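Local coordinates for protein oxidoreductase (Methanosarcina mazei, PDB 3KA7) that binds flavin-adenine dinucleotide and probably carries out a redox reaction as a member of the flavin-containing amine oxidoreductase family, at residues A[59-65]-A[409-414]; A[376-381]-A[399-403]; A[301-307]-A[351-356]; A[156-161]-A[308-312]. All coordinates share one frame; numbering follows the deposited sequence.

Contact 1: A[59-65]-A[409-414]. With FAD (flavin-adenine dinucleotide), chain B.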
# COMPACT_ATOMS: atom_id res chain seq x y z
N ASN A 59 3.82 -8.93 2.18
CA ASN A 59 4.41 -10.08 2.87
C ASN A 59 3.66 -11.38 2.61
O ASN A 59 3.81 -12.36 3.36
CB ASN A 59 4.54 -9.82 4.37
CG ASN A 59 5.50 -8.69 4.71
OD1 ASN A 59 5.09 -7.67 5.26
ND2 ASN A 59 6.79 -8.88 4.42
N GLY A 60 2.83 -11.39 1.57
CA GLY A 60 2.19 -12.61 1.08
C GLY A 60 1.42 -13.35 2.17
O GLY A 60 0.71 -12.72 2.95
N PRO A 61 1.57 -14.68 2.22
CA PRO A 61 0.83 -15.48 3.19
C PRO A 61 1.41 -15.43 4.59
O PRO A 61 0.82 -16.00 5.50
CB PRO A 61 0.97 -16.90 2.63
CG PRO A 61 2.26 -16.90 1.93
CD PRO A 61 2.34 -15.53 1.28
N GLY A 62 2.54 -14.75 4.78
CA GLY A 62 3.21 -14.78 6.08
C GLY A 62 3.12 -13.52 6.94
O GLY A 62 3.61 -13.51 8.08
N GLY A 63 2.52 -12.46 6.42
CA GLY A 63 2.63 -11.16 7.09
C GLY A 63 1.45 -10.80 7.97
O GLY A 63 0.55 -11.61 8.15
N PRO A 64 1.45 -9.58 8.52
CA PRO A 64 0.41 -9.14 9.45
C PRO A 64 -1.01 -9.24 8.87
O PRO A 64 -1.93 -9.56 9.62
CB PRO A 64 0.75 -7.67 9.70
CG PRO A 64 2.24 -7.61 9.52
CD PRO A 64 2.52 -8.57 8.38
N LEU A 65 -1.18 -8.97 7.58
CA LEU A 65 -2.53 -9.07 7.00
C LEU A 65 -2.99 -10.52 6.94
O LEU A 65 -4.10 -10.85 7.38
CB LEU A 65 -2.59 -8.43 5.61
CG LEU A 65 -3.99 -8.45 4.99
CD1 LEU A 65 -4.97 -7.71 5.89
CD2 LEU A 65 -3.99 -7.82 3.63
N VAL A 409 -0.47 -2.40 2.88
CA VAL A 409 -1.52 -3.02 3.71
C VAL A 409 -1.03 -3.81 4.93
O VAL A 409 -1.79 -4.04 5.87
CB VAL A 409 -2.56 -3.85 2.91
CG1 VAL A 409 -3.22 -2.97 1.84
CG2 VAL A 409 -1.92 -5.09 2.29
N GLU A 410 0.24 -4.20 4.94
CA GLU A 410 0.81 -4.82 6.13
C GLU A 410 0.84 -3.76 7.25
O GLU A 410 0.50 -4.04 8.41
CB GLU A 410 2.21 -5.39 5.85
CG GLU A 410 2.31 -6.29 4.62
CD GLU A 410 1.52 -7.59 4.72
OE1 GLU A 410 0.90 -7.86 5.78
OE2 GLU A 410 1.53 -8.36 3.73
N GLY A 411 1.21 -2.54 6.89
CA GLY A 411 1.13 -1.43 7.83
C GLY A 411 -0.30 -1.14 8.25
O GLY A 411 -0.55 -0.82 9.41
N VAL A 412 -1.24 -1.22 7.31
CA VAL A 412 -2.64 -1.01 7.67
C VAL A 412 -3.05 -2.04 8.71
O VAL A 412 -3.65 -1.69 9.73
CB VAL A 412 -3.56 -1.12 6.44
CG1 VAL A 412 -5.03 -1.14 6.88
CG2 VAL A 412 -3.30 0.02 5.48
N ALA A 413 -2.70 -3.30 8.47
CA ALA A 413 -3.04 -4.38 9.42
C ALA A 413 -2.44 -4.14 10.81
O ALA A 413 -3.13 -4.27 11.83
CB ALA A 413 -2.60 -5.72 8.85
N LEU A 414 -1.15 -3.79 10.85
CA LEU A 414 -0.47 -3.53 12.13
C LEU A 414 -1.20 -2.44 12.91
O LEU A 414 -1.39 -2.56 14.11
CB LEU A 414 0.99 -3.14 11.90
CG LEU A 414 1.90 -4.28 11.45
CD1 LEU A 414 3.25 -3.76 10.95
CD2 LEU A 414 2.09 -5.29 12.58
PA FAD B . -9.46 3.23 2.01
O1A FAD B . -8.93 4.64 1.99
O2A FAD B . -9.14 2.38 0.81
O5B FAD B . -11.05 3.28 2.19
C5B FAD B . -11.67 4.41 2.81
C4B FAD B . -13.16 4.20 2.56
O4B FAD B . -13.93 5.20 3.20
C3B FAD B . -13.49 4.27 1.07
O3B FAD B . -14.17 3.09 0.66
C2B FAD B . -14.38 5.51 0.94
O2B FAD B . -15.35 5.39 -0.08
C1B FAD B . -14.98 5.62 2.33
N9A FAD B . -15.37 6.98 2.74
C8A FAD B . -14.70 8.17 2.56
N7A FAD B . -15.43 9.15 3.17
C5A FAD B . -16.54 8.58 3.71
C6A FAD B . -17.62 9.10 4.41
N6A FAD B . -17.63 10.38 4.77
N1A FAD B . -18.61 8.24 4.84
C2A FAD B . -18.55 6.88 4.58
N3A FAD B . -17.48 6.37 3.88
C4A FAD B . -16.50 7.22 3.46
N1 FAD B . -1.14 -1.91 -1.02
C2 FAD B . -0.60 -3.18 -0.94
O2 FAD B . -0.53 -3.76 0.15
N3 FAD B . -0.13 -3.79 -2.09
C4 FAD B . -0.18 -3.14 -3.31
O4 FAD B . 0.24 -3.67 -4.34
C4X FAD B . -0.71 -1.86 -3.39
N5 FAD B . -0.75 -1.19 -4.61
C5X FAD B . -1.30 0.08 -4.67
C6 FAD B . -1.36 0.76 -5.89
C7 FAD B . -1.93 2.02 -5.96
C7M FAD B . -1.98 2.73 -7.29
C8 FAD B . -2.42 2.61 -4.80
C8M FAD B . -3.03 3.98 -4.83
C9 FAD B . -2.35 1.94 -3.58
C9A FAD B . -1.79 0.67 -3.51
N10 FAD B . -1.72 -0.00 -2.30
C10 FAD B . -1.19 -1.26 -2.23
C1' FAD B . -2.16 0.65 -1.03
C2' FAD B . -3.57 0.14 -0.67
O2' FAD B . -4.39 0.18 -1.83
C3' FAD B . -4.15 1.02 0.43
O3' FAD B . -3.17 1.21 1.45
C4' FAD B . -5.41 0.49 1.10
O4' FAD B . -6.38 0.07 0.15
C5' FAD B . -6.01 1.64 1.90
O5' FAD B . -6.98 1.10 2.75
P FAD B . -7.62 1.99 3.90
O1P FAD B . -7.90 1.11 5.10
O2P FAD B . -6.80 3.23 4.19
O3P FAD B . -9.06 2.47 3.37
O HOH W 1 0.37 -10.71 4.78
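Glu410, in the first turns of helix 408-421, reaches across to the loop that leads into helix 64-71, where Gly63 holds the N-cap position; in this FAD-binding amine oxidoreductase fold the two helix starts meet beside the flavin. The polar part rests on the Glu410 carboxylate, which bridges two backbone amides of the 59-65 segment. Leu65 N donates to Glu410 OE1 at 3.0 Å, nearly straight at 168° and close to the line of the C-O bond. Asn59 N reaches Glu410 OE2 at 2.8 Å on its anti side, tilted out of the carboxylate plane. A bend at chi2 (-65°) turns the end of the glutamate from its own helix to these amides. Water 1 lies within bonding distance of Glu410 OE2 and Gly60 O and accepts a weak bond from Gly63 N. The Asn59 amide is turned obliquely to the carboxylate, and its ND2 bonds to Gly186 O. On the flavin side Val409, an FAD-binding residue, points its backbone N at the pyrimidine carbonyl, 3.1 Å from FAD O2, a bond less certain because the place of that oxygen is less sure in the model.

Apolar contacts join the two helix starts. The Pro64 ring lies with CG 3.8 Å from Leu414 CD2, and its CB is 4.0 Å from Ala413 CB, whose methyl is also 3.8 Å from Leu65 N. Leu65 CG stands anti to its backbone N (chi1 -177°), which sends CD2 to within 3.7 Å of Val409 CG2.

Contact 2: A[376-381]-A[399-403]. With FAD (flavin-adenine dinucleotide), chain B.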
# COMPACT_ATOMS: atom_id res chain seq x y z
N VAL A 376 -1.99 7.08 -3.11
CA VAL A 376 -1.39 5.78 -2.83
C VAL A 376 -1.48 5.47 -1.34
O VAL A 376 -2.04 4.45 -0.97
CB VAL A 376 0.04 5.67 -3.34
CG1 VAL A 376 0.64 4.35 -2.88
CG2 VAL A 376 0.06 5.78 -4.87
N ASN A 377 -0.92 6.34 -0.48
CA ASN A 377 -1.14 6.28 0.98
C ASN A 377 -1.55 7.66 1.48
O ASN A 377 -1.04 8.65 0.99
CB ASN A 377 0.14 5.93 1.73
CG ASN A 377 0.54 4.46 1.60
OD1 ASN A 377 -0.26 3.60 1.20
ND2 ASN A 377 1.78 4.17 1.94
N ARG A 378 -2.43 7.73 2.48
CA ARG A 378 -2.83 9.03 3.05
C ARG A 378 -1.71 9.69 3.86
O ARG A 378 -1.68 10.92 4.01
CB ARG A 378 -4.11 8.85 3.89
CG ARG A 378 -5.28 8.42 3.03
CD ARG A 378 -6.63 8.73 3.69
NE ARG A 378 -7.70 8.65 2.69
CZ ARG A 378 -8.26 7.51 2.37
NH1 ARG A 378 -7.82 6.43 2.98
NH2 ARG A 378 -9.23 7.43 1.45
N ALA A 379 -0.80 8.88 4.38
CA ALA A 379 0.40 9.38 5.05
C ALA A 379 1.59 8.65 4.45
O ALA A 379 1.60 7.41 4.38
CB ALA A 379 0.33 9.10 6.54
N ALA A 380 2.60 9.40 4.04
CA ALA A 380 3.76 8.82 3.37
C ALA A 380 4.43 7.83 4.29
O ALA A 380 4.57 8.08 5.49
CB ALA A 380 4.74 9.89 2.98
N SER A 381 4.84 6.70 3.74
CA SER A 381 5.55 5.73 4.55
C SER A 381 6.65 6.39 5.35
O SER A 381 7.37 7.24 4.84
CB SER A 381 6.12 4.61 3.70
OG SER A 381 5.23 3.52 3.71
N ASP A 399 -4.46 3.52 5.80
CA ASP A 399 -3.09 3.85 5.41
C ASP A 399 -2.68 5.29 5.75
O ASP A 399 -1.60 5.74 5.35
CB ASP A 399 -2.77 3.42 3.97
CG ASP A 399 -3.39 4.31 2.90
OD1 ASP A 399 -3.97 5.38 3.23
OD2 ASP A 399 -3.31 3.93 1.72
N GLY A 400 -3.53 5.99 6.49
CA GLY A 400 -3.17 7.28 7.09
C GLY A 400 -2.74 7.10 8.53
O GLY A 400 -2.38 8.07 9.22
N ALA A 401 -2.79 5.85 9.00
CA ALA A 401 -2.37 5.52 10.36
C ALA A 401 -1.79 4.11 10.39
O ALA A 401 -2.29 3.24 11.12
CB ALA A 401 -3.54 5.62 11.32
N LYS A 402 -0.74 3.88 9.62
CA LYS A 402 -0.11 2.55 9.52
C LYS A 402 0.82 2.28 10.69
O LYS A 402 1.45 3.21 11.22
CB LYS A 402 0.69 2.43 8.23
CG LYS A 402 -0.14 2.66 6.97
CD LYS A 402 0.66 2.41 5.69
CE LYS A 402 1.76 3.45 5.49
NZ LYS A 402 1.23 4.87 5.53
N GLY A 403 0.92 1.01 11.08
CA GLY A 403 1.96 0.57 12.02
C GLY A 403 3.33 0.78 11.42
O GLY A 403 3.55 0.54 10.24
PA FAD B . -9.46 3.23 2.01
O1A FAD B . -8.93 4.64 1.99
O2A FAD B . -9.14 2.38 0.81
O5B FAD B . -11.05 3.28 2.19
C5B FAD B . -11.67 4.41 2.81
C4B FAD B . -13.16 4.20 2.56
O4B FAD B . -13.93 5.20 3.20
C3B FAD B . -13.49 4.27 1.07
O3B FAD B . -14.17 3.09 0.66
C2B FAD B . -14.38 5.51 0.94
O2B FAD B . -15.35 5.39 -0.08
C1B FAD B . -14.98 5.62 2.33
N9A FAD B . -15.37 6.98 2.74
C8A FAD B . -14.70 8.17 2.56
N7A FAD B . -15.43 9.15 3.17
C5A FAD B . -16.54 8.58 3.71
C6A FAD B . -17.62 9.10 4.41
N6A FAD B . -17.63 10.38 4.77
N1A FAD B . -18.61 8.24 4.84
C2A FAD B . -18.55 6.88 4.58
N3A FAD B . -17.48 6.37 3.88
C4A FAD B . -16.50 7.22 3.46
N1 FAD B . -1.14 -1.91 -1.02
C2 FAD B . -0.60 -3.18 -0.94
O2 FAD B . -0.53 -3.76 0.15
N3 FAD B . -0.13 -3.79 -2.09
C4 FAD B . -0.18 -3.14 -3.31
O4 FAD B . 0.24 -3.67 -4.34
C4X FAD B . -0.71 -1.86 -3.39
N5 FAD B . -0.75 -1.19 -4.61
C5X FAD B . -1.30 0.08 -4.67
C6 FAD B . -1.36 0.76 -5.89
C7 FAD B . -1.93 2.02 -5.96
C7M FAD B . -1.98 2.73 -7.29
C8 FAD B . -2.42 2.61 -4.80
C8M FAD B . -3.03 3.98 -4.83
C9 FAD B . -2.35 1.94 -3.58
C9A FAD B . -1.79 0.67 -3.51
N10 FAD B . -1.72 -0.00 -2.30
C10 FAD B . -1.19 -1.26 -2.23
C1' FAD B . -2.16 0.65 -1.03
C2' FAD B . -3.57 0.14 -0.67
O2' FAD B . -4.39 0.18 -1.83
C3' FAD B . -4.15 1.02 0.43
O3' FAD B . -3.17 1.21 1.45
C4' FAD B . -5.41 0.49 1.10
O4' FAD B . -6.38 0.07 0.15
C5' FAD B . -6.01 1.64 1.90
O5' FAD B . -6.98 1.10 2.75
P FAD B . -7.62 1.99 3.90
O1P FAD B . -7.90 1.11 5.10
O2P FAD B . -6.80 3.23 4.19
O3P FAD B . -9.06 2.47 3.37
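Two irregular loops, one on each side of strand 394-396 in the sequence, run past each other with Arg378 CA 4.4 Å from Gly400 CA, and their backbones are joined by a weak bond from Ala379 N to Asp399 O. Both supply FAD-binding residues, Arg378 and Asp399. The Asp399 carboxylate stands between the loop and the cofactor: chi1 of 75° tucks CG between its own N and carbonyl carbon. Arg378 N comes from above the carboxylate plane to OD1 at 2.9 Å, while FAD O3' donates to OD2 at 2.7 Å and Arg38 forms a salt bridge with that same oxygen. Asp399 N adds a bond to FAD O2P, 2.9 Å away.

The Arg378 chain extends from CG to NE and crosses Asp399 at about a right angle. Its guanidinium presents an edge to FAD O1A, whereas Asp399 OD1 lies well out of the guanidinium plane in a long ion pair, 4.0 Å from NH1. At the other end of the contact Lys402, bent at chi3 and chi4, curls its NZ onto two carbonyls, Ala379 O at 2.8 Å and Asp399 O at 3.0 Å, and pairs with Asp384 as well. A methionine in place of Lys402 would probably leave both carbonyls and the Asp384 carboxylate without their cationic partner, and the two loops less firmly joined.

The chemistry implies a division of labour: Arg378 probably offsets diphosphate charge, Asp399 fixes the ribityl hydroxyl, and the buried ammonium of Lys402 ties together the loops that carry them.

Contact 3: A[301-307]-A[351-356]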
# COMPACT_ATOMS: atom_id res chain seq x y z
N THR A 301 12.26 -2.08 -12.17
CA THR A 301 12.84 -1.51 -13.38
C THR A 301 13.58 -0.20 -13.07
O THR A 301 13.06 0.89 -13.30
CB THR A 301 11.75 -1.24 -14.45
OG1 THR A 301 10.73 -0.39 -13.89
CG2 THR A 301 11.09 -2.56 -14.91
N PRO A 302 14.80 -0.31 -12.54
CA PRO A 302 15.47 0.88 -12.01
C PRO A 302 15.98 1.88 -13.04
O PRO A 302 16.27 3.03 -12.68
CB PRO A 302 16.64 0.32 -11.17
CG PRO A 302 16.68 -1.13 -11.38
CD PRO A 302 15.46 -1.57 -12.18
N TYR A 303 16.09 1.47 -14.31
CA TYR A 303 16.70 2.34 -15.32
C TYR A 303 15.68 2.90 -16.32
O TYR A 303 15.78 2.66 -17.53
CB TYR A 303 17.86 1.62 -16.03
CG TYR A 303 19.02 1.43 -15.08
CD1 TYR A 303 20.06 2.34 -15.05
CD2 TYR A 303 19.03 0.38 -14.17
CE1 TYR A 303 21.12 2.20 -14.15
CE2 TYR A 303 20.08 0.22 -13.25
CZ TYR A 303 21.12 1.14 -13.25
OH TYR A 303 22.16 1.00 -12.36
N THR A 304 14.72 3.65 -15.80
CA THR A 304 13.63 4.22 -16.57
C THR A 304 13.52 5.70 -16.24
O THR A 304 14.19 6.21 -15.33
CB THR A 304 12.31 3.61 -16.13
OG1 THR A 304 12.16 3.86 -14.72
CG2 THR A 304 12.31 2.09 -16.38
N ARG A 305 12.62 6.39 -16.95
CA ARG A 305 12.27 7.78 -16.62
C ARG A 305 11.41 7.84 -15.36
O ARG A 305 11.63 8.68 -14.49
CB ARG A 305 11.47 8.41 -17.75
CG ARG A 305 12.18 8.46 -19.10
CD ARG A 305 11.16 8.55 -20.23
NE ARG A 305 11.82 8.49 -21.53
CZ ARG A 305 12.24 7.37 -22.10
NH1 ARG A 305 12.07 6.20 -21.50
NH2 ARG A 305 12.84 7.41 -23.28
N ARG A 306 10.43 6.94 -15.26
CA ARG A 306 9.42 7.00 -14.20
C ARG A 306 8.98 5.64 -13.64
O ARG A 306 8.79 5.50 -12.44
CB ARG A 306 8.19 7.76 -14.67
CG ARG A 306 8.41 9.25 -14.81
CD ARG A 306 8.59 9.84 -13.43
NE ARG A 306 9.17 11.18 -13.42
CZ ARG A 306 8.71 12.20 -14.11
NH1 ARG A 306 7.64 12.02 -14.88
NH2 ARG A 306 9.29 13.39 -14.03
N ILE A 307 8.77 4.65 -14.51
CA ILE A 307 8.23 3.35 -14.04
C ILE A 307 9.19 2.67 -13.06
O ILE A 307 10.38 2.53 -13.35
CB ILE A 307 7.88 2.42 -15.22
CG1 ILE A 307 6.67 2.99 -15.97
CG2 ILE A 307 7.53 1.03 -14.71
CD1 ILE A 307 6.25 2.19 -17.22
N GLU A 351 6.59 6.04 -22.61
CA GLU A 351 7.89 5.91 -23.27
C GLU A 351 8.69 4.79 -22.63
O GLU A 351 9.36 4.02 -23.33
CB GLU A 351 8.69 7.21 -23.16
CG GLU A 351 8.02 8.40 -23.82
CD GLU A 351 7.49 8.05 -25.18
OE1 GLU A 351 8.30 7.71 -26.07
OE2 GLU A 351 6.25 8.09 -25.36
N ASP A 352 8.63 4.70 -21.30
CA ASP A 352 9.35 3.65 -20.57
C ASP A 352 8.95 2.25 -21.02
O ASP A 352 9.79 1.36 -21.08
CB ASP A 352 9.12 3.72 -19.05
CG ASP A 352 9.89 4.84 -18.38
OD1 ASP A 352 10.91 5.30 -18.93
OD2 ASP A 352 9.47 5.25 -17.27
N LEU A 353 7.65 2.07 -21.28
CA LEU A 353 7.08 0.77 -21.69
C LEU A 353 7.78 0.22 -22.93
O LEU A 353 8.04 -0.98 -23.04
CB LEU A 353 5.59 0.91 -21.98
CG LEU A 353 4.67 1.19 -20.79
CD1 LEU A 353 3.21 1.25 -21.26
CD2 LEU A 353 4.86 0.12 -19.73
N LYS A 354 8.10 1.11 -23.86
CA LYS A 354 8.74 0.70 -25.11
C LYS A 354 10.15 0.17 -24.87
O LYS A 354 10.64 -0.66 -25.64
CB LYS A 354 8.79 1.89 -26.07
CG LYS A 354 7.43 2.50 -26.38
CD LYS A 354 7.62 3.77 -27.23
CE LYS A 354 6.32 4.55 -27.38
NZ LYS A 354 6.49 5.65 -28.37
N GLU A 355 10.78 0.65 -23.81
CA GLU A 355 12.15 0.27 -23.48
C GLU A 355 12.20 -0.94 -22.54
O GLU A 355 13.12 -1.75 -22.59
CB GLU A 355 12.91 1.46 -22.88
CG GLU A 355 13.07 2.62 -23.88
CD GLU A 355 13.72 3.87 -23.30
OE1 GLU A 355 13.97 3.95 -22.08
OE2 GLU A 355 13.98 4.80 -24.10
N ILE A 356 11.18 -1.05 -21.69
CA ILE A 356 11.05 -2.19 -20.79
C ILE A 356 10.61 -3.43 -21.57
O ILE A 356 11.14 -4.52 -21.38
CB ILE A 356 10.04 -1.90 -19.65
CG1 ILE A 356 10.50 -0.68 -18.83
CG2 ILE A 356 9.91 -3.10 -18.75
CD1 ILE A 356 9.41 -0.10 -17.89
O HOH W 2 15.32 2.32 -20.24
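Arg305 and its two successors fold over the last turns of helix 342-356, joining the loop between antiparallel strands 298-300 and 307-311 of the mixed sheet to that helix through a salt-bridge network. Glu351 comes first: its CB lies over the centre of the Arg305 guanidinium, 3.6 Å above the plane, giving the flat group an aliphatic floor.

Asp352 follows, its carboxylate gripped by four N-H groups. OD1 takes Arg305 N at 2.8 Å on the syn side and Arg305 NH1 at 3.0 Å on the anti side, the two arriving from opposite faces of the carboxylate plane. OD2 receives Arg306 N through its syn lone pair and Ile307 N, almost straight at 173°, on the other side. An alanine at Asp352 is likely to leave three consecutive backbone amides without their shared acceptor and the guanidinium with one carboxylate fewer.

Leu353 starts away from the loop, yet its CD2 turns back to meet Ile307 CD1 at 3.5 Å. Glu355 stretches out beyond CG and faces the edge of the same guanidinium, the two planes 47° apart; Arg305 NH2 donates to Glu355 OE2 at 3.0 Å, and Arg305 NH1 makes a weaker bond to Glu355 OE1. Water 2 links Glu355 OE1 to Tyr303 O. Ile356 ends the helix with CG1 anti to its carbonyl carbon (chi1 -59°), bringing CD1 against the methyls Thr304 CG2 and Ile307 CG2, 3.9 Å from each. Its other branch, CG2, lies 4.1 Å from Thr301 CG2.

Contact 4: A[156-161]-A[308-312]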
# COMPACT_ATOMS: atom_id res chain seq x y z
N ASP A 156 15.91 3.48 -5.41
CA ASP A 156 14.79 4.31 -5.90
C ASP A 156 13.70 3.44 -6.51
O ASP A 156 12.51 3.75 -6.39
CB ASP A 156 15.27 5.32 -6.94
CG ASP A 156 15.81 6.60 -6.34
OD1 ASP A 156 15.63 6.84 -5.12
OD2 ASP A 156 16.43 7.37 -7.10
N SER A 157 14.09 2.37 -7.19
CA SER A 157 13.10 1.46 -7.77
C SER A 157 12.32 0.74 -6.66
O SER A 157 11.09 0.69 -6.67
CB SER A 157 13.79 0.47 -8.69
OG SER A 157 12.87 -0.48 -9.19
N PHE A 158 13.04 0.21 -5.68
CA PHE A 158 12.38 -0.44 -4.57
C PHE A 158 11.44 0.52 -3.84
O PHE A 158 10.30 0.17 -3.55
CB PHE A 158 13.40 -1.01 -3.58
CG PHE A 158 12.78 -1.45 -2.30
CD1 PHE A 158 12.09 -2.65 -2.23
CD2 PHE A 158 12.83 -0.64 -1.17
CE1 PHE A 158 11.50 -3.05 -1.04
CE2 PHE A 158 12.24 -1.04 0.01
CZ PHE A 158 11.56 -2.24 0.07
N CYS A 159 11.94 1.72 -3.51
CA CYS A 159 11.14 2.71 -2.77
C CYS A 159 9.94 3.23 -3.56
O CYS A 159 8.86 3.47 -2.99
CB CYS A 159 12.02 3.88 -2.34
SG CYS A 159 13.19 3.51 -1.00
N GLY A 160 10.13 3.40 -4.86
CA GLY A 160 9.05 3.83 -5.74
C GLY A 160 7.94 2.80 -5.85
O GLY A 160 6.77 3.13 -5.68
N TRP A 161 8.31 1.54 -6.11
CA TRP A 161 7.34 0.46 -6.18
C TRP A 161 6.65 0.18 -4.84
O TRP A 161 5.42 0.17 -4.75
CB TRP A 161 8.00 -0.83 -6.67
CG TRP A 161 7.08 -2.01 -6.55
CD1 TRP A 161 7.02 -2.90 -5.51
CD2 TRP A 161 6.08 -2.40 -7.48
NE1 TRP A 161 6.03 -3.83 -5.75
CE2 TRP A 161 5.44 -3.55 -6.95
CE3 TRP A 161 5.66 -1.91 -8.72
CZ2 TRP A 161 4.41 -4.20 -7.62
CZ3 TRP A 161 4.62 -2.55 -9.37
CH2 TRP A 161 4.01 -3.69 -8.82
N ASN A 308 8.68 2.30 -11.89
CA ASN A 308 9.53 1.68 -10.85
C ASN A 308 9.48 0.16 -10.87
O ASN A 308 10.43 -0.52 -10.45
CB ASN A 308 9.10 2.15 -9.47
CG ASN A 308 9.16 3.65 -9.33
OD1 ASN A 308 8.15 4.28 -9.08
ND2 ASN A 308 10.36 4.23 -9.53
N GLY A 309 8.36 -0.39 -11.30
CA GLY A 309 8.28 -1.83 -11.43
C GLY A 309 6.93 -2.26 -11.97
O GLY A 309 6.05 -1.44 -12.20
N VAL A 310 6.79 -3.55 -12.18
CA VAL A 310 5.56 -4.05 -12.74
C VAL A 310 5.29 -5.45 -12.21
O VAL A 310 6.22 -6.13 -11.77
CB VAL A 310 5.62 -3.97 -14.30
CG1 VAL A 310 6.99 -3.51 -14.80
CG2 VAL A 310 5.12 -5.22 -14.98
N ASN A 311 4.01 -5.84 -12.16
CA ASN A 311 3.65 -7.22 -11.83
C ASN A 311 2.68 -7.81 -12.84
O ASN A 311 2.26 -7.12 -13.77
CB ASN A 311 3.18 -7.41 -10.37
CG ASN A 311 1.77 -6.86 -10.09
OD1 ASN A 311 1.07 -6.37 -10.98
ND2 ASN A 311 1.35 -6.97 -8.82
N GLU A 312 2.38 -9.09 -12.68
CA GLU A 312 1.57 -9.82 -13.65
C GLU A 312 0.81 -10.88 -12.87
O GLU A 312 1.18 -12.06 -12.87
CB GLU A 312 2.50 -10.50 -14.65
CG GLU A 312 1.84 -10.93 -15.93
CD GLU A 312 2.86 -11.12 -17.04
OE1 GLU A 312 3.46 -12.22 -17.13
OE2 GLU A 312 3.07 -10.15 -17.80
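Trp161 and Asn308 meet almost at the roots of their side chains, CB to CB 4.2 Å, and from there they diverge. The indole reaches along strand 307-311, while the Asn308 amide turns back over the helix backbone. With CG anti to its own N (chi1 171°), Trp161 brings the six-membered ring alongside the strand, CZ3 lying 3.4 Å from Gly309 O and CH2 4.1 Å from Asn311 CG. Gly309 permits this closeness, since a CB there would sit tight against CE3 of the indole.

Asn308 in turn lies against the glycine of the helix: its OD1 is 3.5 Å from Gly160 CA, and any side chain on Gly160 would collide with the amide carbon. The amide oxygen meets its hydrogen-bond need at Tyr333 N on the neighbouring strand 326-334. Ser157, one turn before Trp161, supplies the hydrogen bond across the contact. Its hydroxyl, anti to the backbone N, donates to Asn308 O at 2.7 Å, lying in the carbonyl plane with a C=O...OG angle of 146°.

Helix and strand cross at -58°, their axes 6.8 Å apart at closest, a short separation consistent with glycines at Gly160 and Gly309. Asn311 turns its amide to Phe54 O, and Trp161 meets the Phe54 ring edge to face; Phe54 is itself an FAD-binding residue. The result is a helix laid on the mixed sheet beside the flavin site, the indole about 5 Å from FAD between nearest atoms, in keeping with the substrate-side domain of amine oxidoreductases.

How the contacts relate
Contacts 1 and 2 form one group around FAD, their centres 14 Å apart, and touch where Gly411 O meets Gly403 N; helix 408-421 follows a few residues after 403. Contacts 3 and 4 form a second group, centres 11 Å apart, on the mixed sheet: they share the run from 301 to 312, joined by a probable hydrogen bond between Thr301 N and Asn308 O. Contact 1 spans the others in sequence, contacts 3 and 4 interlace, and both close before contact 2 opens. Contact 3 is the farthest out, about 29 Å from contact 1 between centres. Contacts 1 and 2 thus hold the cofactor, while contact 4 places a helix on the mixed sheet near the flavin and contact 3 lies further out, at a loop of that sheet.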